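Local coordinates for N5-carboxyaminoimidazole ribonucleotide synthetase (Bacillus anthracis, PDB 3QFF), which probably catalyses the ATP-dependent carboxylation of 5-aminoimidazole ribonucleotide with bicarbonate to N5-carboxyaminoimidazole ribonucleotide, and binds ADP, at residues Y148-L152 and Q164-E170; V191-V197 and V260-A266; N281-Y285 and V316-N320. All blocks are in the same frame, centred on the assembly; numbering follows the deposited sequence.

Interaction 1. Residues Y148-L152 and Q164-E170; sequences YPSVL and QVVLRSE. With ADP (adenosine-5'-diphosphate), chain C.
Leu152 and Leu167 form the apolar centre of this antiparallel beta hairpin of the ATP-grasp domain, with Leu152 CB 4.0 Å from Leu167 CD1. Leu152 (chi1 t, chi2 p) and Leu167 (m, p) share a sheet face with Ser150 and Val165, and helices 136-146 and 173-182 cover it. Val151 and Val166, both t, lie on the other face, Val151 CG1 4.4 Å from Val166 CG2. The axes of strands 150-152 and 164-167 run 4.6 Å apart at 159°. Ser150-Leu167 and Leu152-Val165 are hydrogen-bonded pairs (CA-CA 5.0 and 5.2 Å), with the non-hydrogen-bonded pair Val151-Val166 between them (4.5 Å). Four bonds define this register: Ser150 N to Leu167 O 3.0 Å, Leu167 N to Ser150 O 2.7 Å, Leu152 N to Val165 O and Val165 N to Leu152 O, both 2.9 Å. Before the strand, a cis peptide precedes Pro149, whose CA lies 3.2 Å from Leu167 O. The Tyr148 ring (chi1 m) follows the departing chain: Leu167 O sits at its edge, Ser169 C over one face. At the other end of the hairpin, where the strands are joined, the connection is glycine-rich, as in other ATP-grasp enzymes. Gln164 (chi1 p, chi2 t) there turns its amide toward the nucleotide, placing NE2 3.6 Å from Val151 CG1 and OE1 3.6 Å from ADP O5'.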
loop_
_atom_site.group_PDB
_atom_site.type_symbol
_atom_site.label_atom_id
_atom_site.label_comp_id
_atom_site.label_asym_id
_atom_site.label_seq_id
_atom_site.Cartn_x
_atom_site.Cartn_y
_atom_site.Cartn_z
ATOM N N TYR A 148 22.702 15.439 -39.495
ATOM C CA TYR A 148 23.182 15.424 -38.115
ATOM C C TYR A 148 22.534 16.542 -37.291
ATOM O O TYR A 148 22.193 17.602 -37.840
ATOM C CB TYR A 148 24.707 15.562 -38.077
ATOM C CG TYR A 148 25.446 14.469 -38.820
ATOM C CD1 TYR A 148 25.650 13.215 -38.240
ATOM C CD2 TYR A 148 25.946 14.693 -40.104
ATOM C CE1 TYR A 148 26.329 12.206 -38.924
ATOM C CE2 TYR A 148 26.628 13.693 -40.795
ATOM C CZ TYR A 148 26.814 12.457 -40.198
ATOM O OH TYR A 148 27.482 11.474 -40.880
ATOM N N PRO A 149 22.337 16.312 -35.976
ATOM C CA PRO A 149 22.574 15.062 -35.254
ATOM C C PRO A 149 21.423 14.048 -35.355
ATOM O O PRO A 149 20.298 14.414 -35.711
ATOM C CB PRO A 149 22.762 15.525 -33.811
ATOM C CG PRO A 149 21.984 16.775 -33.711
ATOM C CD PRO A 149 22.009 17.421 -35.060
ATOM N N SER A 150 21.731 12.788 -35.043
ATOM C CA SER A 150 20.778 11.682 -35.138
ATOM C C SER A 150 21.131 10.581 -34.157
ATOM O O SER A 150 22.209 10.591 -33.556
ATOM C CB SER A 150 20.749 11.110 -36.557
ATOM O OG SER A 150 20.085 11.989 -37.449
ATOM N N VAL A 151 20.214 9.633 -33.996
ATOM C CA VAL A 151 20.424 8.499 -33.114
ATOM C C VAL A 151 20.042 7.197 -33.825
ATOM O O VAL A 151 18.928 7.062 -34.345
ATOM C CB VAL A 151 19.608 8.635 -31.810
ATOM C CG1 VAL A 151 20.004 7.563 -30.824
ATOM C CG2 VAL A 151 19.799 10.026 -31.194
ATOM N N LEU A 152 20.979 6.253 -33.851
ATOM C CA LEU A 152 20.720 4.923 -34.370
ATOM C C LEU A 152 20.449 3.988 -33.208
ATOM O O LEU A 152 21.298 3.824 -32.345
ATOM C CB LEU A 152 21.915 4.414 -35.179
ATOM C CG LEU A 152 21.698 3.128 -35.982
ATOM C CD1 LEU A 152 20.720 3.371 -37.121
ATOM C CD2 LEU A 152 23.035 2.637 -36.515
ATOM N N GLN A 164 22.464 1.537 -28.862
ATOM C CA GLN A 164 22.375 2.776 -29.647
ATOM C C GLN A 164 23.693 3.535 -29.855
ATOM O O GLN A 164 24.654 3.345 -29.108
ATOM C CB GLN A 164 21.251 3.699 -29.133
ATOM C CG GLN A 164 21.458 4.374 -27.792
ATOM C CD GLN A 164 20.319 5.342 -27.475
ATOM O OE1 GLN A 164 19.160 4.935 -27.338
ATOM N NE2 GLN A 164 20.645 6.629 -27.366
ATOM N N VAL A 165 23.718 4.376 -30.890
ATOM C CA VAL A 165 24.881 5.182 -31.267
ATOM C C VAL A 165 24.404 6.568 -31.706
ATOM O O VAL A 165 23.595 6.689 -32.622
ATOM C CB VAL A 165 25.687 4.520 -32.431
ATOM C CG1 VAL A 165 26.738 5.475 -32.991
ATOM C CG2 VAL A 165 26.331 3.205 -31.986
ATOM N N VAL A 166 24.903 7.611 -31.049
ATOM C CA VAL A 166 24.521 8.987 -31.389
ATOM C C VAL A 166 25.454 9.557 -32.461
ATOM O O VAL A 166 26.673 9.588 -32.284
ATOM C CB VAL A 166 24.485 9.915 -30.136
ATOM C CG1 VAL A 166 24.035 11.331 -30.511
ATOM C CG2 VAL A 166 23.573 9.333 -29.055
ATOM N N LEU A 167 24.870 10.000 -33.570
ATOM C CA LEU A 167 25.642 10.496 -34.703
ATOM C C LEU A 167 25.642 12.022 -34.757
ATOM O O LEU A 167 24.696 12.639 -35.248
ATOM C CB LEU A 167 25.132 9.901 -36.026
ATOM C CG LEU A 167 25.430 8.428 -36.328
ATOM C CD1 LEU A 167 24.405 7.512 -35.689
ATOM C CD2 LEU A 167 25.462 8.193 -37.828
ATOM N N ARG A 168 26.714 12.619 -34.244
ATOM C CA ARG A 168 26.872 14.076 -34.251
ATOM C C ARG A 168 27.657 14.535 -35.475
ATOM O O ARG A 168 27.375 15.593 -36.039
ATOM C CB ARG A 168 27.556 14.555 -32.968
ATOM C CG ARG A 168 26.781 14.213 -31.705
ATOM C CD ARG A 168 27.531 14.625 -30.454
ATOM N NE ARG A 168 27.065 13.886 -29.280
ATOM C CZ ARG A 168 26.016 14.228 -28.537
ATOM N NH1 ARG A 168 25.296 15.305 -28.836
ATOM N NH2 ARG A 168 25.678 13.485 -27.493
ATOM N N SER A 169 28.632 13.723 -35.881
ATOM C CA SER A 169 29.468 14.011 -37.044
ATOM C C SER A 169 29.752 12.743 -37.847
ATOM O O SER A 169 29.547 11.633 -37.349
ATOM C CB SER A 169 30.787 14.636 -36.590
ATOM O OG SER A 169 31.455 13.763 -35.698
ATOM N N GLU A 170 30.245 12.916 -39.077
ATOM C CA GLU A 170 30.684 11.789 -39.919
ATOM C C GLU A 170 31.678 10.880 -39.193
ATOM O O GLU A 170 31.855 9.714 -39.560
ATOM C CB GLU A 170 31.296 12.276 -41.234
ATOM C CG GLU A 170 30.298 12.841 -42.233
ATOM C CD GLU A 170 30.127 14.348 -42.112
ATOM O OE1 GLU A 170 29.750 14.832 -41.020
ATOM O OE2 GLU A 170 30.368 15.050 -43.120
HETATM P PB ADP C . 15.851 3.068 -24.168
HETATM O O1B ADP C . 17.180 2.375 -23.972
HETATM O O2B ADP C . 14.802 2.169 -24.785
HETATM O O3B ADP C . 15.389 3.829 -22.948
HETATM P PA ADP C . 15.344 5.541 -25.628
HETATM O O1A ADP C . 14.391 5.866 -24.496
HETATM O O2A ADP C . 14.843 5.489 -27.052
HETATM O O3A ADP C . 16.162 4.175 -25.316
HETATM O "O5'" ADP C . 16.512 6.646 -25.612
HETATM C "C5'" ADP C . 17.404 6.724 -24.502
HETATM C "C4'" ADP C . 17.763 8.180 -24.247
HETATM O "O4'" ADP C . 18.364 8.731 -25.421
HETATM C "C3'" ADP C . 16.534 9.026 -23.949
HETATM O "O3'" ADP C . 16.338 9.171 -22.539
HETATM C "C2'" ADP C . 16.821 10.352 -24.623
HETATM O "O2'" ADP C . 17.394 11.263 -23.681
HETATM C "C1'" ADP C . 17.855 10.040 -25.694
HETATM N N9 ADP C . 17.222 10.073 -27.042
HETATM C C8 ADP C . 16.673 9.020 -27.686
HETATM N N7 ADP C . 16.183 9.384 -28.897
HETATM C C5 ADP C . 16.418 10.697 -29.051
HETATM C C6 ADP C . 16.156 11.714 -30.102
HETATM N N6 ADP C . 15.531 11.385 -31.260
HETATM N N1 ADP C . 16.566 12.985 -29.858
HETATM C C2 ADP C . 17.187 13.331 -28.714
HETATM N N3 ADP C . 17.453 12.460 -27.724
HETATM C C4 ADP C . 17.104 11.151 -27.829
#

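Interaction 2. Residues V191-V197 and V260-A266; sequences VPFEKEV and VEMFATA. With ADP (adenosine-5'-diphosphate), chain C.
Strands 195-197 and 260-264 run antiparallel, their axes 4.8 Å apart at 157°. Lys195-Ala264 and Val197-Met262 are hydrogen-bonded pairs; Glu196-Phe263 between them is non-hydrogen-bonded. Ala264 N donates to Lys195 O (2.9 Å), Val197 N to Met262 O (3.0 Å) and Met262 N to Val197 O (2.8 Å). Ala264 O accepts from both Glu194 N (2.9 Å) and Lys195 N (3.2 Å), the mark of a classic beta bulge. An inverse gamma turn centred on Pro192 precedes it, and a water links Pro192 O (2.8 Å) to Ala266 N (2.7 Å). Phe193 (chi1 p) and Phe263 (chi1 m) form an offset stack, centroids 4.8 Å apart and planes at 14°: Phe193 CE1 is 3.6 Å from ADP N3, Phe263 CE2 3.7 Å from ADP C2'. Val191 N donates to ADP N1 at 2.7 Å, so a backbone amide reads the adenine edge, as in the ATP-grasp fold; Glu196, on the nucleotide face with Phe263, accepts through OE2 from ADP O3' at 2.8 Å. On the opposite face, with Lys195 and Ala264, Val197 CG2 meets Met262 CB at 3.8 Å. Met262 and Ala264 rest on helix 235-251; strand 270-276 flanks 260-264, and strand 209-220 flanks 195-197.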
loop_
_atom_site.group_PDB
_atom_site.type_symbol
_atom_site.label_atom_id
_atom_site.label_comp_id
_atom_site.label_asym_id
_atom_site.label_seq_id
_atom_site.Cartn_x
_atom_site.Cartn_y
_atom_site.Cartn_z
ATOM N N VAL A 191 16.008 15.188 -31.348
ATOM C CA VAL A 191 15.003 16.132 -30.880
ATOM C C VAL A 191 15.665 17.024 -29.838
ATOM O O VAL A 191 16.161 16.525 -28.825
ATOM C CB VAL A 191 13.769 15.422 -30.266
ATOM C CG1 VAL A 191 12.650 16.424 -29.993
ATOM C CG2 VAL A 191 13.266 14.310 -31.181
ATOM N N PRO A 192 15.713 18.343 -30.100
ATOM C CA PRO A 192 16.218 19.285 -29.101
ATOM C C PRO A 192 15.132 19.537 -28.055
ATOM O O PRO A 192 14.291 20.419 -28.225
ATOM C CB PRO A 192 16.498 20.562 -29.920
ATOM C CG PRO A 192 16.249 20.198 -31.370
ATOM C CD PRO A 192 15.322 19.025 -31.344
ATOM N N PHE A 193 15.114 18.738 -26.998
ATOM C CA PHE A 193 14.059 18.868 -26.003
ATOM C C PHE A 193 14.584 19.522 -24.738
ATOM O O PHE A 193 15.777 19.437 -24.440
ATOM C CB PHE A 193 13.409 17.511 -25.688
ATOM C CG PHE A 193 14.349 16.514 -25.074
ATOM C CD1 PHE A 193 15.021 15.596 -25.870
ATOM C CD2 PHE A 193 14.572 16.498 -23.692
ATOM C CE1 PHE A 193 15.901 14.672 -25.306
ATOM C CE2 PHE A 193 15.451 15.587 -23.120
ATOM C CZ PHE A 193 16.115 14.665 -23.934
ATOM N N GLU A 194 13.672 20.170 -24.017
ATOM C CA GLU A 194 13.931 20.724 -22.699
ATOM C C GLU A 194 13.828 19.635 -21.611
ATOM O O GLU A 194 14.757 19.469 -20.825
ATOM C CB GLU A 194 12.940 21.861 -22.408
ATOM C CG GLU A 194 13.324 22.740 -21.214
ATOM C CD GLU A 194 12.194 23.646 -20.722
ATOM O OE1 GLU A 194 11.311 24.044 -21.523
ATOM O OE2 GLU A 194 12.196 23.976 -19.514
ATOM N N LYS A 195 12.709 18.902 -21.592
ATOM C CA LYS A 195 12.397 17.913 -20.547
ATOM C C LYS A 195 11.956 16.573 -21.143
ATOM O O LYS A 195 11.306 16.538 -22.193
ATOM C CB LYS A 195 11.230 18.413 -19.680
ATOM C CG LYS A 195 11.383 19.809 -19.089
ATOM C CD LYS A 195 11.676 19.720 -17.635
ATOM C CE LYS A 195 11.974 21.077 -17.015
ATOM N NZ LYS A 195 13.001 20.892 -15.948
ATOM N N GLU A 196 12.302 15.480 -20.464
ATOM C CA GLU A 196 11.653 14.183 -20.700
ATOM C C GLU A 196 10.480 13.996 -19.747
ATOM O O GLU A 196 10.619 14.171 -18.527
ATOM C CB GLU A 196 12.630 13.034 -20.544
ATOM C CG GLU A 196 13.534 12.857 -21.730
ATOM C CD GLU A 196 14.344 11.602 -21.635
ATOM O OE1 GLU A 196 15.363 11.603 -20.907
ATOM O OE2 GLU A 196 13.965 10.607 -22.293
ATOM N N VAL A 197 9.314 13.670 -20.303
ATOM C CA VAL A 197 8.117 13.507 -19.487
ATOM C C VAL A 197 7.425 12.177 -19.779
ATOM O O VAL A 197 7.595 11.603 -20.860
ATOM C CB VAL A 197 7.111 14.718 -19.610
ATOM C CG1 VAL A 197 7.805 16.052 -19.263
ATOM C CG2 VAL A 197 6.430 14.779 -20.996
ATOM N N VAL A 260 3.540 6.157 -21.328
ATOM C CA VAL A 260 3.875 6.857 -22.566
ATOM C C VAL A 260 5.048 7.780 -22.258
ATOM O O VAL A 260 4.899 8.714 -21.475
ATOM C CB VAL A 260 2.679 7.685 -23.085
ATOM C CG1 VAL A 260 2.963 8.221 -24.506
ATOM C CG2 VAL A 260 1.380 6.850 -23.069
ATOM N N GLU A 261 6.217 7.501 -22.823
ATOM C CA GLU A 261 7.359 8.388 -22.615
ATOM C C GLU A 261 7.475 9.354 -23.770
ATOM O O GLU A 261 7.293 8.970 -24.921
ATOM C CB GLU A 261 8.661 7.610 -22.425
ATOM C CG GLU A 261 8.679 6.793 -21.129
ATOM C CD GLU A 261 10.047 6.192 -20.864
ATOM O OE1 GLU A 261 10.294 5.055 -21.318
ATOM O OE2 GLU A 261 10.884 6.869 -20.219
ATOM N N MET A 262 7.795 10.600 -23.436
ATOM C CA MET A 262 7.685 11.731 -24.344
ATOM C C MET A 262 8.851 12.693 -24.171
ATOM O O MET A 262 9.446 12.740 -23.104
ATOM C CB MET A 262 6.383 12.486 -24.064
ATOM C CG MET A 262 5.120 11.745 -24.517
ATOM S SD MET A 262 3.603 12.516 -23.898
ATOM C CE MET A 262 3.314 11.550 -22.433
ATOM N N PHE A 263 9.174 13.425 -25.240
ATOM C CA PHE A 263 10.084 14.572 -25.205
ATOM C C PHE A 263 9.270 15.871 -25.347
ATOM O O PHE A 263 8.432 16.009 -26.261
ATOM C CB PHE A 263 11.107 14.520 -26.355
ATOM C CG PHE A 263 11.915 13.242 -26.440
ATOM C CD1 PHE A 263 11.926 12.505 -27.617
ATOM C CD2 PHE A 263 12.692 12.801 -25.372
ATOM C CE1 PHE A 263 12.686 11.340 -27.733
ATOM C CE2 PHE A 263 13.451 11.629 -25.472
ATOM C CZ PHE A 263 13.446 10.896 -26.655
ATOM N N ALA A 264 9.518 16.816 -24.442
ATOM C CA ALA A 264 8.868 18.117 -24.460
ATOM C C ALA A 264 9.888 19.198 -24.811
ATOM O O ALA A 264 10.946 19.285 -24.182
ATOM C CB ALA A 264 8.231 18.399 -23.105
ATOM N N THR A 265 9.587 20.012 -25.820
ATOM C CA THR A 265 10.526 21.065 -26.230
ATOM C C THR A 265 10.252 22.380 -25.504
ATOM O O THR A 265 9.219 22.528 -24.839
ATOM C CB THR A 265 10.531 21.303 -27.760
ATOM O OG1 THR A 265 9.310 21.949 -28.153
ATOM C CG2 THR A 265 10.730 19.982 -28.516
ATOM N N ALA A 266 11.188 23.320 -25.613
ATOM C CA ALA A 266 10.991 24.670 -25.086
ATOM C C ALA A 266 9.810 25.335 -25.791
ATOM O O ALA A 266 8.975 25.976 -25.144
ATOM C CB ALA A 266 12.261 25.495 -25.242
HETATM P PB ADP C . 15.851 3.068 -24.168
HETATM O O1B ADP C . 17.180 2.375 -23.972
HETATM O O2B ADP C . 14.802 2.169 -24.785
HETATM O O3B ADP C . 15.389 3.829 -22.948
HETATM P PA ADP C . 15.344 5.541 -25.628
HETATM O O1A ADP C . 14.391 5.866 -24.496
HETATM O O2A ADP C . 14.843 5.489 -27.052
HETATM O O3A ADP C . 16.162 4.175 -25.316
HETATM O "O5'" ADP C . 16.512 6.646 -25.612
HETATM C "C5'" ADP C . 17.404 6.724 -24.502
HETATM C "C4'" ADP C . 17.763 8.180 -24.247
HETATM O "O4'" ADP C . 18.364 8.731 -25.421
HETATM C "C3'" ADP C . 16.534 9.026 -23.949
HETATM O "O3'" ADP C . 16.338 9.171 -22.539
HETATM C "C2'" ADP C . 16.821 10.352 -24.623
HETATM O "O2'" ADP C . 17.394 11.263 -23.681
HETATM C "C1'" ADP C . 17.855 10.040 -25.694
HETATM N N9 ADP C . 17.222 10.073 -27.042
HETATM C C8 ADP C . 16.673 9.020 -27.686
HETATM N N7 ADP C . 16.183 9.384 -28.897
HETATM C C5 ADP C . 16.418 10.697 -29.051
HETATM C C6 ADP C . 16.156 11.714 -30.102
HETATM N N6 ADP C . 15.531 11.385 -31.260
HETATM N N1 ADP C . 16.566 12.985 -29.858
HETATM C C2 ADP C . 17.187 13.331 -28.714
HETATM N N3 ADP C . 17.453 12.460 -27.724
HETATM C C4 ADP C . 17.104 11.151 -27.829
HETATM O O HOH W 1 13.611 22.709 -26.760
HETATM O O HOH W 2 10.939 10.293 -22.525
HETATM O O HOH W 3 10.405 9.764 -19.895
#

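Interaction 3. Residues N281-Y285 and V316-N320; sequences NSGHY and VVMVN
Met318, Tyr285 and Asn281 lose the most surface in this buried contact, where a loop lies across one face of a strand. Residues 316-320 are extended, while 281-283 form a 3-10 segment that leads through His284 and Tyr285 toward helix 286-289. The nearest CA pair is Tyr285-Met318 at 5.5 Å; Asn281 and Asn320 stand 8.6 Å apart. Met318 (chi1 t, chi2 -138°, chi3 p) points toward the loop and places its sulfur in the bend: SD lies 3.5 Å from Asn281 O and 3.6 Å from His284 CB. The sulfur also meets the His284 ring obliquely, 5.0 Å from its centroid and 68° off the normal. Tyr285 CB and CD2 both lie 3.7 Å from Val316 CG1, and CB is 4.3 Å from Met318 CB; with chi1 p the far end of the side chain leads away to Phe212, Pro213 and Ala215 of strand 209-220. Asn281 (chi1 t) bends its carboxamide alongside that of Asn320. The alternation of the strand sends Val317 to the other face, against helix 365-374, and strands 223-229 and 354-361 flank 316-320. His284 stacks on His357 of strand 354-361. The loop thus joins the ATP-grasp part of the chain to the C-terminal family region without pairing with the strand as a further beta strand: the contact is mixed, apolar at Tyr285-Val316, sulfur-based at Met318 and polar where the Asn281 and Asn320 carboxamides meet.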
loop_
_atom_site.group_PDB
_atom_site.type_symbol
_atom_site.label_atom_id
_atom_site.label_comp_id
_atom_site.label_asym_id
_atom_site.label_seq_id
_atom_site.Cartn_x
_atom_site.Cartn_y
_atom_site.Cartn_z
ATOM N N ASN A 281 8.617 2.170 -14.263
ATOM C CA ASN A 281 9.456 2.814 -13.230
ATOM C C ASN A 281 9.093 4.295 -13.005
ATOM O O ASN A 281 9.133 4.786 -11.870
ATOM C CB ASN A 281 10.932 2.671 -13.628
ATOM C CG ASN A 281 11.911 2.898 -12.473
ATOM O OD1 ASN A 281 11.570 3.397 -11.392
ATOM N ND2 ASN A 281 13.147 2.520 -12.712
ATOM N N SER A 282 8.726 4.996 -14.078
ATOM C CA SER A 282 8.344 6.409 -13.988
ATOM C C SER A 282 6.962 6.644 -13.320
ATOM O O SER A 282 6.554 7.780 -13.142
ATOM C CB SER A 282 8.459 7.103 -15.363
ATOM O OG SER A 282 7.424 6.719 -16.263
ATOM N N GLY A 283 6.270 5.562 -12.946
ATOM C CA GLY A 283 4.999 5.620 -12.225
ATOM C C GLY A 283 5.059 5.181 -10.764
ATOM O O GLY A 283 4.029 5.132 -10.084
ATOM N N HIS A 284 6.247 4.849 -10.261
ATOM C CA HIS A 284 6.363 4.407 -8.854
ATOM C C HIS A 284 5.975 5.489 -7.845
ATOM O O HIS A 284 5.550 5.174 -6.718
ATOM C CB HIS A 284 7.785 3.912 -8.542
ATOM C CG HIS A 284 8.179 2.664 -9.267
ATOM N ND1 HIS A 284 7.272 1.850 -9.912
ATOM C CD2 HIS A 284 9.387 2.062 -9.400
ATOM C CE1 HIS A 284 7.907 0.820 -10.441
ATOM N NE2 HIS A 284 9.192 0.921 -10.137
ATOM N N TYR A 285 6.125 6.755 -8.245
ATOM C CA TYR A 285 5.670 7.870 -7.405
ATOM C C TYR A 285 4.218 7.715 -6.947
ATOM O O TYR A 285 3.859 8.201 -5.880
ATOM C CB TYR A 285 5.826 9.211 -8.135
ATOM C CG TYR A 285 4.770 9.490 -9.183
ATOM C CD1 TYR A 285 4.947 9.095 -10.513
ATOM C CD2 TYR A 285 3.602 10.186 -8.849
ATOM C CE1 TYR A 285 3.979 9.374 -11.483
ATOM C CE2 TYR A 285 2.632 10.461 -9.800
ATOM C CZ TYR A 285 2.829 10.061 -11.115
ATOM O OH TYR A 285 1.859 10.343 -12.036
ATOM N N VAL A 316 5.931 15.081 -5.263
ATOM C CA VAL A 316 6.809 13.956 -4.986
ATOM C C VAL A 316 8.018 13.934 -5.916
ATOM O O VAL A 316 7.935 14.316 -7.095
ATOM C CB VAL A 316 6.013 12.591 -5.051
ATOM C CG1 VAL A 316 5.270 12.448 -6.394
ATOM C CG2 VAL A 316 6.934 11.358 -4.794
ATOM N N VAL A 317 9.150 13.507 -5.375
ATOM C CA VAL A 317 10.297 13.124 -6.197
ATOM C C VAL A 317 10.588 11.676 -5.900
ATOM O O VAL A 317 10.925 11.319 -4.758
ATOM C CB VAL A 317 11.566 13.993 -5.905
ATOM C CG1 VAL A 317 12.788 13.464 -6.645
ATOM C CG2 VAL A 317 11.298 15.440 -6.301
ATOM N N MET A 318 10.447 10.834 -6.921
ATOM C CA MET A 318 10.878 9.461 -6.807
ATOM C C MET A 318 12.353 9.402 -7.169
ATOM O O MET A 318 12.765 10.002 -8.174
ATOM C CB MET A 318 10.093 8.542 -7.745
ATOM C CG MET A 318 10.477 7.077 -7.522
ATOM S SD MET A 318 10.673 6.093 -8.995
ATOM C CE MET A 318 12.114 6.837 -9.783
ATOM N N VAL A 319 13.149 8.727 -6.338
ATOM C CA VAL A 319 14.549 8.474 -6.681
ATOM C C VAL A 319 14.819 6.984 -6.742
ATOM O O VAL A 319 14.476 6.247 -5.818
ATOM C CB VAL A 319 15.545 9.120 -5.681
ATOM C CG1 VAL A 319 16.934 9.227 -6.338
ATOM C CG2 VAL A 319 15.082 10.485 -5.276
ATOM N N ASN A 320 15.432 6.529 -7.829
ATOM C CA ASN A 320 15.800 5.123 -7.945
ATOM C C ASN A 320 16.967 4.726 -7.048
ATOM O O ASN A 320 17.917 5.496 -6.899
ATOM C CB ASN A 320 16.164 4.768 -9.402
ATOM C CG ASN A 320 15.023 4.104 -10.152
ATOM O OD1 ASN A 320 13.983 3.761 -9.583
ATOM N ND2 ASN A 320 15.227 3.899 -11.447
#

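Along the chain the three contacts come in series. Interactions 1 and 2 lie within the ATP-grasp range with centres about 18 Å apart; they do not touch, their nearest atoms being about 6 Å apart, yet both reach ADP. They belong to different antiparallel sheets, the four-stranded one holding 150-154 and 164-167 and the larger one holding 195-203 and 256-264, so the nucleotide sits between two sheets, as in ATP-grasp enzymes. Interaction 3 reaches that larger sheet through strand 316-322; its centre is about 18 Å from interaction 2 and 30 Å from interaction 1. The sheet therefore runs continuously from the nucleotide pocket into the C-terminal region.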